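Side-chain contacts in 3' terminal uridylyl transferase (Trypanosoma brucei, PDB 5HZD), which adds uridines from UTP to the 3' ends of guide RNAs, rRNA and some mRNAs, and takes part in mitochondrial RNA editing: residues Q45-V50 with G494-L499; N60-W65 with A395-V400; I124-V129 with P278-I283; R148-L153 with P173-H178. All coordinates share one frame; numbering follows the deposited sequence.

Contact 1: residues Q45-V50 with G494-L499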
loop_
_atom_site.group_PDB
_atom_site.type_symbol
_atom_site.label_atom_id
_atom_site.label_comp_id
_atom_site.label_asym_id
_atom_site.label_seq_id
_atom_site.Cartn_x
_atom_site.Cartn_y
_atom_site.Cartn_z
ATOM N N GLN A 45 -11.380 15.380 -28.504
ATOM C CA GLN A 45 -12.688 15.367 -29.179
ATOM C C GLN A 45 -12.606 15.219 -30.692
ATOM O O GLN A 45 -13.562 14.739 -31.319
ATOM C CB GLN A 45 -13.503 16.614 -28.867
ATOM C CG GLN A 45 -14.257 16.521 -27.561
ATOM C CD GLN A 45 -14.856 17.843 -27.159
ATOM O OE1 GLN A 45 -14.386 18.900 -27.576
ATOM N NE2 GLN A 45 -15.907 17.793 -26.353
ATOM N N LYS A 46 -11.493 15.638 -31.287
ATOM C CA LYS A 46 -11.310 15.438 -32.726
ATOM C C LYS A 46 -11.157 13.947 -33.023
ATOM O O LYS A 46 -11.602 13.452 -34.059
ATOM C CB LYS A 46 -10.086 16.195 -33.239
ATOM C CG LYS A 46 -10.128 17.680 -32.962
ATOM C CD LYS A 46 -11.346 18.339 -33.593
ATOM C CE LYS A 46 -11.786 19.565 -32.796
ATOM N NZ LYS A 46 -12.328 19.179 -31.457
ATOM N N LEU A 47 -10.523 13.238 -32.100
ATOM C CA LEU A 47 -10.255 11.812 -32.270
ATOM C C LEU A 47 -11.485 10.930 -32.074
ATOM O O LEU A 47 -11.596 9.854 -32.665
ATOM C CB LEU A 47 -9.091 11.384 -31.359
ATOM C CG LEU A 47 -7.753 11.875 -31.934
ATOM C CD1 LEU A 47 -6.655 11.880 -30.891
ATOM C CD2 LEU A 47 -7.333 11.006 -33.116
ATOM N N ASN A 48 -12.427 11.394 -31.260
ATOM C CA ASN A 48 -13.583 10.572 -30.921
ATOM C C ASN A 48 -14.425 10.046 -32.115
ATOM O O ASN A 48 -14.687 8.843 -32.204
ATOM C CB ASN A 48 -14.447 11.266 -29.857
ATOM C CG ASN A 48 -15.308 10.293 -29.094
ATOM O OD1 ASN A 48 -14.895 9.161 -28.825
ATOM N ND2 ASN A 48 -16.524 10.709 -28.768
ATOM N N PRO A 49 -14.825 10.918 -33.050
ATOM C CA PRO A 49 -15.604 10.361 -34.165
ATOM C C PRO A 49 -14.818 9.410 -35.070
ATOM O O PRO A 49 -15.426 8.717 -35.883
ATOM C CB PRO A 49 -16.012 11.602 -34.960
ATOM C CG PRO A 49 -14.993 12.619 -34.617
ATOM C CD PRO A 49 -14.667 12.377 -33.176
ATOM N N VAL A 50 -13.492 9.381 -34.934
ATOM C CA VAL A 50 -12.653 8.507 -35.747
ATOM C C VAL A 50 -11.852 7.554 -34.861
ATOM O O VAL A 50 -10.790 7.061 -35.249
ATOM C CB VAL A 50 -11.678 9.317 -36.653
ATOM C CG1 VAL A 50 -12.451 10.175 -37.657
ATOM C CG2 VAL A 50 -10.706 10.166 -35.808
ATOM N N GLY A 494 -3.388 11.605 -20.833
ATOM C CA GLY A 494 -2.984 10.205 -20.868
ATOM C C GLY A 494 -3.444 9.509 -22.139
ATOM O O GLY A 494 -2.680 8.750 -22.747
ATOM N N LEU A 495 -4.689 9.769 -22.541
ATOM C CA LEU A 495 -5.275 9.185 -23.744
ATOM C C LEU A 495 -4.422 9.547 -24.949
ATOM O O LEU A 495 -4.027 8.680 -25.733
ATOM C CB LEU A 495 -6.681 9.733 -23.951
ATOM C CG LEU A 495 -7.436 9.235 -25.170
ATOM C CD1 LEU A 495 -7.692 7.737 -25.018
ATOM C CD2 LEU A 495 -8.755 9.975 -25.318
ATOM N N LEU A 496 -4.129 10.832 -25.088
ATOM C CA LEU A 496 -3.401 11.318 -26.252
ATOM C C LEU A 496 -1.981 10.783 -26.277
ATOM O O LEU A 496 -1.430 10.537 -27.361
ATOM C CB LEU A 496 -3.418 12.850 -26.315
ATOM C CG LEU A 496 -4.823 13.430 -26.453
ATOM C CD1 LEU A 496 -4.838 14.964 -26.267
ATOM C CD2 LEU A 496 -5.432 13.046 -27.779
ATOM N N SER A 497 -1.373 10.615 -25.109
ATOM C CA SER A 497 0.037 10.211 -25.041
ATOM C C SER A 497 0.238 8.760 -25.481
ATOM O O SER A 497 1.308 8.399 -25.981
ATOM C CB SER A 497 0.561 10.351 -23.619
ATOM O OG SER A 497 0.625 11.723 -23.249
ATOM N N LEU A 498 -0.770 7.926 -25.280
ATOM C CA LEU A 498 -0.616 6.494 -25.577
ATOM C C LEU A 498 -0.791 6.226 -27.078
ATOM O O LEU A 498 -0.554 5.107 -27.564
ATOM C CB LEU A 498 -1.596 5.645 -24.745
ATOM C CG LEU A 498 -1.291 5.601 -23.251
ATOM C CD1 LEU A 498 -2.496 5.043 -22.463
ATOM C CD2 LEU A 498 -0.058 4.786 -22.954
ATOM N N LEU A 499 -1.232 7.239 -27.816
ATOM C CA LEU A 499 -1.356 7.090 -29.271
ATOM C C LEU A 499 -0.099 7.519 -29.984
ATOM O O LEU A 499 -0.034 7.474 -31.217
ATOM C CB LEU A 499 -2.509 7.932 -29.834
ATOM C CG LEU A 499 -3.871 7.646 -29.234
ATOM C CD1 LEU A 499 -4.894 8.637 -29.789
ATOM C CD2 LEU A 499 -4.281 6.221 -29.553
#
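Leu47 O accepts a 3.0 Å hydrogen bond from Val50 N across a short 3-10 segment at Asn48 and Pro49. The CA atoms of Leu47 and Leu496 are 9.1 Å apart, and the Leu47 side chain bridges that distance. With CG beside the backbone N and anti to the carbonyl carbon (chi1 -75°), the branch reaches across with CD1 in the lead. That methyl lies 3.5 Å from Leu496 CD2, the two side chains crossing at a slant, and 3.9 Å from Leu499 CD1, which it meets tip to tip. One methyl of Leu47 thus touches a methyl of each of two leucines. The contact joins the helix that follows the C2H2 zinc finger to the end of helix 481-497, close to the end of the chain, as plain apolar packing away from the catalytic residues. Val50 is the N-cap of helix 51-57, whose Ala54 touches Leu47 and whose Trp51 touches Leu499. Ile43 and Leu40, one and two turns before Leu47 on helix 37-47, pack against Leu496, and Arg58 NH1 is hydrogen-bonded to Leu499 O.

Contact 2: residues N60-W65 with A395-V400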
loop_
_atom_site.group_PDB
_atom_site.type_symbol
_atom_site.label_atom_id
_atom_site.label_comp_id
_atom_site.label_asym_id
_atom_site.label_seq_id
_atom_site.Cartn_x
_atom_site.Cartn_y
_atom_site.Cartn_z
ATOM N N ASN A 60 0.561 -0.427 -33.759
ATOM C CA ASN A 60 1.935 -0.784 -33.412
ATOM C C ASN A 60 2.405 -0.001 -32.201
ATOM O O ASN A 60 3.117 -0.534 -31.350
ATOM C CB ASN A 60 2.885 -0.550 -34.586
ATOM C CG ASN A 60 2.607 -1.494 -35.751
ATOM O OD1 ASN A 60 2.022 -2.564 -35.551
ATOM N ND2 ASN A 60 3.044 -1.121 -36.959
ATOM N N THR A 61 2.004 1.264 -32.131
ATOM C CA THR A 61 2.397 2.122 -31.014
ATOM C C THR A 61 1.734 1.650 -29.735
ATOM O O THR A 61 2.353 1.614 -28.665
ATOM C CB THR A 61 2.026 3.607 -31.313
ATOM O OG1 THR A 61 2.873 4.076 -32.353
ATOM C CG2 THR A 61 2.211 4.461 -30.035
ATOM N N ILE A 62 0.460 1.274 -29.833
ATOM C CA ILE A 62 -0.266 0.836 -28.659
ATOM C C ILE A 62 0.337 -0.469 -28.111
ATOM O O ILE A 62 0.546 -0.620 -26.905
ATOM C CB ILE A 62 -1.783 0.711 -28.980
ATOM C CG1 ILE A 62 -2.338 2.090 -29.304
ATOM C CG2 ILE A 62 -2.533 0.076 -27.818
ATOM C CD1 ILE A 62 -3.719 2.069 -29.940
ATOM N N THR A 63 0.710 -1.377 -29.005
ATOM C CA THR A 63 1.415 -2.583 -28.584
ATOM C C THR A 63 2.774 -2.289 -27.947
ATOM O O THR A 63 3.171 -2.917 -26.970
ATOM C CB THR A 63 1.508 -3.554 -29.751
ATOM O OG1 THR A 63 0.159 -3.945 -30.066
ATOM C CG2 THR A 63 2.336 -4.783 -29.401
ATOM N N SER A 64 3.486 -1.320 -28.508
ATOM C CA SER A 64 4.747 -0.883 -27.930
ATOM C C SER A 64 4.521 -0.374 -26.518
ATOM O O SER A 64 5.319 -0.647 -25.622
ATOM C CB SER A 64 5.402 0.197 -28.805
ATOM O OG SER A 64 6.644 0.616 -28.263
ATOM N N TRP A 65 3.417 0.353 -26.304
ATOM C CA TRP A 65 3.114 0.814 -24.944
ATOM C C TRP A 65 2.850 -0.389 -24.028
ATOM O O TRP A 65 3.301 -0.403 -22.886
ATOM C CB TRP A 65 1.967 1.846 -24.907
ATOM C CG TRP A 65 2.426 3.280 -25.245
ATOM C CD1 TRP A 65 2.119 4.008 -26.358
ATOM C CD2 TRP A 65 3.224 4.140 -24.416
ATOM N NE1 TRP A 65 2.696 5.258 -26.289
ATOM C CE2 TRP A 65 3.370 5.366 -25.101
ATOM C CE3 TRP A 65 3.814 3.998 -23.151
ATOM C CZ2 TRP A 65 4.101 6.434 -24.574
ATOM C CZ3 TRP A 65 4.537 5.059 -22.634
ATOM C CH2 TRP A 65 4.674 6.260 -23.342
ATOM N N ALA A 395 -2.356 -5.443 -23.009
ATOM C CA ALA A 395 -2.045 -4.410 -22.009
ATOM C C ALA A 395 -2.166 -3.003 -22.602
ATOM O O ALA A 395 -2.736 -2.082 -21.971
ATOM C CB ALA A 395 -0.651 -4.623 -21.418
ATOM N N GLY A 396 -1.606 -2.806 -23.787
ATOM C CA GLY A 396 -1.735 -1.516 -24.432
ATOM C C GLY A 396 -3.186 -1.171 -24.724
ATOM O O GLY A 396 -3.635 -0.044 -24.459
ATOM N N ASP A 397 -3.934 -2.124 -25.264
ATOM C CA ASP A 397 -5.351 -1.896 -25.566
ATOM C C ASP A 397 -6.119 -1.512 -24.295
ATOM O O ASP A 397 -6.993 -0.626 -24.301
ATOM C CB ASP A 397 -6.006 -3.187 -26.049
ATOM C CG ASP A 397 -5.679 -3.539 -27.476
ATOM O OD1 ASP A 397 -5.167 -2.682 -28.233
ATOM O OD2 ASP A 397 -5.965 -4.709 -27.840
ATOM N N MET A 398 -5.834 -2.221 -23.212
ATOM C CA MET A 398 -6.552 -1.994 -21.963
ATOM C C MET A 398 -6.244 -0.647 -21.345
ATOM O O MET A 398 -7.133 0.026 -20.823
ATOM C CB MET A 398 -6.239 -3.118 -20.989
ATOM C CG MET A 398 -6.846 -4.410 -21.492
ATOM S SD MET A 398 -6.183 -5.872 -20.648
ATOM C CE MET A 398 -6.954 -5.737 -19.027
ATOM N N LEU A 399 -4.978 -0.248 -21.401
ATOM C CA LEU A 399 -4.602 1.048 -20.838
ATOM C C LEU A 399 -5.152 2.213 -21.655
ATOM O O LEU A 399 -5.701 3.172 -21.098
ATOM C CB LEU A 399 -3.088 1.172 -20.660
ATOM C CG LEU A 399 -2.720 2.348 -19.757
ATOM C CD1 LEU A 399 -3.158 2.100 -18.329
ATOM C CD2 LEU A 399 -1.189 2.638 -19.822
ATOM N N VAL A 400 -5.044 2.144 -22.978
ATOM C CA VAL A 400 -5.655 3.175 -23.815
ATOM C C VAL A 400 -7.160 3.222 -23.548
ATOM O O VAL A 400 -7.768 4.293 -23.427
ATOM C CB VAL A 400 -5.404 2.857 -25.299
ATOM C CG1 VAL A 400 -6.248 3.782 -26.198
ATOM C CG2 VAL A 400 -3.967 3.019 -25.571
HETATM O O HOH W 1 -2.518 -2.932 -29.166
#
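A near-perpendicular helix crossing brings Ile62 of helix 59-76 onto Gly396 of helix 385-409: the axes of segments 60-65 and 395-400 pass 7.6 Å apart at 97°. With no side chain at Gly396, the backbones come close, and the CA atoms of Ile62 and Gly396 are 5.1 Å apart. Gly396 CA also makes a CA-H...O contact with Ile62 O at 3.5 Å. Ile62 presses its CG2 branch onto the opposing backbone, 3.4 Å from Gly396 C; chi1 of -65° sets this methyl anti to the backbone N while CG1 stands beside the backbone N. CG2 is also 4.0 Å from Val400 CG2, one turn on from the glycine, where the two branched side chains cross at about a right angle. Segment 395-400 falls in the region assigned to the Cid1 family of poly(A) polymerases, and the contact is a helix-helix junction away from the catalytic residues. At the exposed Asp397 a water molecule joins the helices: it donates to Asp397 OD1 at 2.8 Å and lies 3.0 Å from Thr63 OG1, which also makes a weak bond to Arg59 O. Leu55 of helix 51-57 touches both Ile62 and Val400, while Trp65 is hydrogen-bonded through NE1 to Lys500 O.

Contact 3: residues I124-V129 with P278-I283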
loop_
_atom_site.group_PDB
_atom_site.type_symbol
_atom_site.label_atom_id
_atom_site.label_comp_id
_atom_site.label_asym_id
_atom_site.label_seq_id
_atom_site.Cartn_x
_atom_site.Cartn_y
_atom_site.Cartn_z
ATOM N N ILE A 124 6.405 -1.511 3.600
ATOM C CA ILE A 124 5.584 -2.651 4.003
ATOM C C ILE A 124 4.645 -2.146 5.079
ATOM O O ILE A 124 5.081 -1.416 5.959
ATOM C CB ILE A 124 6.473 -3.775 4.613
ATOM C CG1 ILE A 124 7.345 -4.398 3.515
ATOM C CG2 ILE A 124 5.625 -4.840 5.341
ATOM C CD1 ILE A 124 6.582 -5.232 2.458
ATOM N N ASP A 125 3.361 -2.480 4.989
ATOM C CA ASP A 125 2.430 -2.196 6.088
ATOM C C ASP A 125 2.284 -3.418 6.972
ATOM O O ASP A 125 2.085 -4.534 6.480
ATOM C CB ASP A 125 1.041 -1.831 5.553
ATOM C CG ASP A 125 1.006 -0.439 4.965
ATOM O OD1 ASP A 125 0.980 0.521 5.763
ATOM O OD2 ASP A 125 1.005 -0.322 3.720
ATOM N N PHE A 126 2.376 -3.211 8.283
ATOM C CA PHE A 126 2.180 -4.309 9.228
ATOM C C PHE A 126 1.000 -3.934 10.098
ATOM O O PHE A 126 0.981 -2.847 10.687
ATOM C CB PHE A 126 3.396 -4.448 10.163
ATOM C CG PHE A 126 4.639 -4.965 9.519
ATOM C CD1 PHE A 126 4.676 -6.242 8.975
ATOM C CD2 PHE A 126 5.822 -4.236 9.590
ATOM C CE1 PHE A 126 5.850 -6.761 8.425
ATOM C CE2 PHE A 126 7.000 -4.735 9.055
ATOM C CZ PHE A 126 7.036 -6.001 8.481
ATOM N N ALA A 127 0.013 -4.813 10.188
ATOM C CA ALA A 127 -1.098 -4.630 11.129
ATOM C C ALA A 127 -0.897 -5.581 12.300
ATOM O O ALA A 127 -0.613 -6.756 12.097
ATOM C CB ALA A 127 -2.428 -4.996 10.450
ATOM N N VAL A 128 -1.070 -5.089 13.519
ATOM C CA VAL A 128 -0.892 -5.916 14.723
ATOM C C VAL A 128 -2.267 -6.106 15.352
ATOM O O VAL A 128 -2.870 -5.146 15.818
ATOM C CB VAL A 128 0.034 -5.168 15.718
ATOM C CG1 VAL A 128 0.155 -5.941 17.057
ATOM C CG2 VAL A 128 1.426 -4.946 15.072
ATOM N N VAL A 129 -2.770 -7.343 15.377
ATOM C CA VAL A 129 -4.146 -7.614 15.761
ATOM C C VAL A 129 -4.215 -8.896 16.583
ATOM O O VAL A 129 -3.600 -9.922 16.213
ATOM C CB VAL A 129 -5.048 -7.835 14.506
ATOM C CG1 VAL A 129 -6.508 -8.111 14.929
ATOM C CG2 VAL A 129 -4.969 -6.610 13.580
ATOM N N PRO A 278 19.272 -8.110 11.008
ATOM C CA PRO A 278 18.056 -8.786 10.545
ATOM C C PRO A 278 17.143 -7.903 9.660
ATOM O O PRO A 278 17.157 -6.659 9.774
ATOM C CB PRO A 278 17.333 -9.127 11.851
ATOM C CG PRO A 278 18.475 -9.332 12.835
ATOM C CD PRO A 278 19.480 -8.276 12.469
ATOM N N GLU A 279 16.371 -8.553 8.794
ATOM C CA GLU A 279 15.504 -7.882 7.797
ATOM C C GLU A 279 14.680 -6.699 8.323
ATOM O O GLU A 279 14.571 -5.652 7.661
ATOM C CB GLU A 279 14.596 -8.922 7.116
ATOM C CG GLU A 279 15.319 -9.880 6.137
ATOM C CD GLU A 279 15.996 -11.086 6.795
ATOM O OE1 GLU A 279 16.010 -11.225 8.051
ATOM O OE2 GLU A 279 16.547 -11.935 6.062
ATOM N N LEU A 280 14.099 -6.845 9.513
ATOM C CA LEU A 280 13.194 -5.829 10.037
ATOM C C LEU A 280 13.896 -4.474 10.197
ATOM O O LEU A 280 13.267 -3.406 10.080
ATOM C CB LEU A 280 12.609 -6.310 11.372
ATOM C CG LEU A 280 11.551 -5.399 11.977
ATOM C CD1 LEU A 280 10.281 -5.375 11.115
ATOM C CD2 LEU A 280 11.209 -5.778 13.413
ATOM N N TYR A 281 15.201 -4.507 10.428
ATOM C CA TYR A 281 15.960 -3.263 10.627
ATOM C C TYR A 281 16.217 -2.534 9.321
ATOM O O TYR A 281 16.589 -1.360 9.315
ATOM C CB TYR A 281 17.326 -3.556 11.275
ATOM C CG TYR A 281 17.264 -4.057 12.680
ATOM C CD1 TYR A 281 17.372 -3.178 13.763
ATOM C CD2 TYR A 281 17.097 -5.408 12.951
ATOM C CE1 TYR A 281 17.330 -3.651 15.064
ATOM C CE2 TYR A 281 17.036 -5.883 14.265
ATOM C CZ TYR A 281 17.148 -5.007 15.309
ATOM O OH TYR A 281 17.102 -5.537 16.586
ATOM N N ASN A 282 16.028 -3.216 8.204
ATOM C CA ASN A 282 16.507 -2.739 6.925
ATOM C C ASN A 282 15.398 -2.274 5.991
ATOM O O ASN A 282 15.671 -1.842 4.869
ATOM C CB ASN A 282 17.273 -3.865 6.231
ATOM C CG ASN A 282 18.448 -4.350 7.047
ATOM O OD1 ASN A 282 19.047 -3.588 7.805
ATOM N ND2 ASN A 282 18.800 -5.626 6.888
ATOM N N ILE A 283 14.152 -2.377 6.431
ATOM C CA ILE A 283 13.032 -2.053 5.585
ATOM C C ILE A 283 12.194 -0.902 6.137
ATOM O O ILE A 283 12.005 -0.779 7.347
ATOM C CB ILE A 283 12.142 -3.295 5.355
ATOM C CG1 ILE A 283 11.537 -3.790 6.647
ATOM C CG2 ILE A 283 12.921 -4.409 4.646
ATOM C CD1 ILE A 283 10.467 -4.835 6.388
#
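Phe126 meets the loop 278-283 through the far end of its ring, with CE2 3.9 Å from Leu280 CD1 and CZ 4.2 Å from Ile283 CD1. Both methyls approach at a slant to the ring. Ile283 CD1 also lies 4.3 Å from Ile124 CG1, so this one methyl touches two residues that point the same way from strand 124-129. Ile283 CG1 stands between the backbone N and the carbonyl carbon (chi1 63°), the crowded position, and from there an extended chain carries CD1 up to the strand. Ile124 CG2 covers part of one face of the Phe126 ring, 3.6 Å above its plane and shifted toward the rim, while Phe285 meets the same ring edge-to-face. Farther out the loop is anchored by polar bonds: Leu280 N to Gln92 OE1, and a salt bridge from Glu279 OE2 to Arg88 NE. Between Ile124 and Phe126, Asp125, probably a ligand of the catalytic magnesium, points to the opposite side of the strand, so the packing forms the back of the active-site strand. That strand runs between 105-109, antiparallel to it, and 285-288, parallel to it, and helix 80-100 lies along the apolar side, touching Phe126 through Leu93 and Ile283 through Ala89.

Contact 4: residues R148-L153 with P173-H178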
loop_
_atom_site.group_PDB
_atom_site.type_symbol
_atom_site.label_atom_id
_atom_site.label_comp_id
_atom_site.label_asym_id
_atom_site.label_seq_id
_atom_site.Cartn_x
_atom_site.Cartn_y
_atom_site.Cartn_z
ATOM N N ARG A 148 3.365 3.784 21.939
ATOM C CA ARG A 148 4.480 4.069 22.865
ATOM C C ARG A 148 5.082 2.756 23.382
ATOM O O ARG A 148 6.297 2.634 23.446
ATOM C CB ARG A 148 4.041 5.001 24.006
ATOM C CG ARG A 148 3.519 6.338 23.436
ATOM C CD ARG A 148 2.657 7.145 24.385
ATOM N NE ARG A 148 3.350 7.438 25.626
ATOM C CZ ARG A 148 2.904 7.054 26.819
ATOM N NH1 ARG A 148 1.758 6.370 26.911
ATOM N NH2 ARG A 148 3.593 7.359 27.919
ATOM N N SER A 149 4.236 1.777 23.701
ATOM C CA SER A 149 4.745 0.490 24.213
ATOM C C SER A 149 5.630 -0.214 23.215
ATOM O O SER A 149 6.739 -0.673 23.566
ATOM C CB SER A 149 3.578 -0.432 24.594
ATOM O OG SER A 149 2.876 0.105 25.702
ATOM N N ILE A 150 5.179 -0.315 21.971
ATOM C CA ILE A 150 5.962 -1.045 20.975
ATOM C C ILE A 150 7.212 -0.262 20.553
ATOM O O ILE A 150 8.265 -0.854 20.294
ATOM C CB ILE A 150 5.083 -1.473 19.808
ATOM C CG1 ILE A 150 4.076 -2.514 20.345
ATOM C CG2 ILE A 150 5.923 -2.074 18.696
ATOM C CD1 ILE A 150 2.968 -2.767 19.395
ATOM N N THR A 151 7.111 1.071 20.511
ATOM C CA THR A 151 8.313 1.867 20.265
ATOM C C THR A 151 9.416 1.544 21.265
ATOM O O THR A 151 10.555 1.349 20.867
ATOM C CB THR A 151 7.998 3.348 20.265
ATOM O OG1 THR A 151 7.083 3.578 19.191
ATOM C CG2 THR A 151 9.274 4.170 19.973
ATOM N N GLU A 152 9.060 1.425 22.538
ATOM C CA GLU A 152 10.064 1.158 23.568
ATOM C C GLU A 152 10.661 -0.233 23.419
ATOM O O GLU A 152 11.860 -0.418 23.584
ATOM C CB GLU A 152 9.447 1.308 24.959
ATOM C CG GLU A 152 10.382 0.948 26.090
ATOM C CD GLU A 152 11.500 1.962 26.286
ATOM O OE1 GLU A 152 11.503 3.018 25.603
ATOM O OE2 GLU A 152 12.397 1.690 27.123
ATOM N N LEU A 153 9.833 -1.214 23.094
ATOM C CA LEU A 153 10.368 -2.561 22.855
ATOM C C LEU A 153 11.343 -2.584 21.679
ATOM O O LEU A 153 12.406 -3.251 21.733
ATOM C CB LEU A 153 9.237 -3.581 22.618
ATOM C CG LEU A 153 8.349 -3.884 23.824
ATOM C CD1 LEU A 153 7.212 -4.841 23.444
ATOM C CD2 LEU A 153 9.176 -4.450 24.996
ATOM N N PRO A 173 -3.171 6.231 15.012
ATOM C CA PRO A 173 -1.790 6.220 15.506
ATOM C C PRO A 173 -1.005 5.051 14.943
ATOM O O PRO A 173 -1.521 3.937 14.817
ATOM C CB PRO A 173 -1.962 6.023 17.015
ATOM C CG PRO A 173 -3.361 6.561 17.285
ATOM C CD PRO A 173 -4.143 6.092 16.107
ATOM N N ILE A 174 0.245 5.310 14.576
ATOM C CA ILE A 174 1.089 4.292 13.958
ATOM C C ILE A 174 2.527 4.501 14.408
ATOM O O ILE A 174 2.855 5.506 15.046
ATOM C CB ILE A 174 1.051 4.335 12.414
ATOM C CG1 ILE A 174 1.490 5.715 11.908
ATOM C CG2 ILE A 174 -0.347 4.027 11.891
ATOM C CD1 ILE A 174 1.784 5.712 10.386
ATOM N N ILE A 175 3.369 3.511 14.110
ATOM C CA ILE A 175 4.813 3.665 14.214
ATOM C C ILE A 175 5.372 3.605 12.808
ATOM O O ILE A 175 5.089 2.679 12.070
ATOM C CB ILE A 175 5.454 2.505 15.030
ATOM C CG1 ILE A 175 4.959 2.540 16.486
ATOM C CG2 ILE A 175 6.997 2.655 15.001
ATOM C CD1 ILE A 175 5.375 1.293 17.286
ATOM N N LYS A 176 6.155 4.601 12.421
ATOM C CA LYS A 176 6.829 4.557 11.124
ATOM C C LYS A 176 8.279 4.239 11.353
ATOM O O LYS A 176 8.938 4.844 12.212
ATOM C CB LYS A 176 6.738 5.929 10.430
ATOM C CG LYS A 176 5.344 6.196 9.800
ATOM C CD LYS A 176 5.350 7.511 9.010
ATOM C CE LYS A 176 6.053 7.339 7.689
ATOM N NZ LYS A 176 5.124 6.616 6.744
ATOM N N HIS A 177 8.810 3.280 10.602
ATOM C CA HIS A 177 10.233 3.015 10.643
ATOM C C HIS A 177 10.883 3.432 9.337
ATOM O O HIS A 177 10.445 3.029 8.249
ATOM C CB HIS A 177 10.491 1.517 10.911
ATOM C CG HIS A 177 11.941 1.160 10.831
ATOM N ND1 HIS A 177 12.490 0.514 9.740
ATOM C CD2 HIS A 177 12.976 1.442 11.664
ATOM C CE1 HIS A 177 13.789 0.361 9.941
ATOM N NE2 HIS A 177 14.110 0.934 11.088
ATOM N N HIS A 178 11.889 4.294 9.439
ATOM C CA HIS A 178 12.607 4.804 8.273
ATOM C C HIS A 178 13.988 4.154 8.232
ATOM O O HIS A 178 14.852 4.465 9.044
ATOM C CB HIS A 178 12.800 6.321 8.401
ATOM C CG HIS A 178 11.547 7.092 8.652
ATOM N ND1 HIS A 178 10.751 7.565 7.631
ATOM C CD2 HIS A 178 10.969 7.504 9.808
ATOM C CE1 HIS A 178 9.722 8.220 8.145
ATOM N NE2 HIS A 178 9.838 8.208 9.464
#
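Ile150, which packs on Ile175, also touches Trp100 of helix 80-100, while the His177 ring, two residues beyond Ile175, stacks on Phe285 and meets Phe159 edge-to-face. Between helix and strand the leading atom is Ile175 CD1. CG1 beside the backbone N (chi1 -64°) and an extended second torsion (chi2 171°) push this methyl out from the strand into the angle between Ile150 and Thr151. There it lies 3.7 Å from Ile150 CG2 and 3.8 Å from Ile150 CB, and on its other flank 3.4 Å from Thr151 OG1. Ile175 CG1 is also near, 3.6 Å from Thr151 OG1, as the two side chains cross at a slant. The hydroxyl is not left without a polar partner by this apolar neighbour, because Thr151 OG1 is hydrogen-bonded to Val147 O one turn earlier in the helix; OG1 stands beside the backbone N (chi1 -62°), facing back along the helix. The CA atoms of Thr151 and Ile175 are 7.2 Å apart. Leu287 on the neighbouring strand touches both isoleucines and extends the packing across the sheet. Lys176, the next residue, turns to the opposite face and forms a salt bridge with Asp286 OD1, a residue probably important for catalysis. Helix 143-156 thus packs on the back of the mixed palm sheet while Asp125 and Asp286, probably part of the active site, lie on its front, as is characteristic of the nucleotidyltransferase fold of DNA polymerase beta-like enzymes.

In the fold
The four contacts form two pairs, in two separate parts of the molecule. Contacts 3 and 4 have centres 11 Å apart and share the five-stranded palm sheet; Ile283 O and His177 ND1, probably hydrogen-bonded at 2.8 Å, join them directly. Both lie behind the presumed metal-binding face: the Ile175 side chain is about 10 Å from that of Asp125 and about 7 Å from that of Asp286. Contacts 1 and 2, with centres 13 Å apart, are helical packing remote from that site, and meet where Leu498 CB touches Val400 CG2 at 3.6 Å. Contact 2 is centred 37 Å from contact 3, and contacts 1 and 4 are 49 Å apart, on opposite sides of the chain's centre.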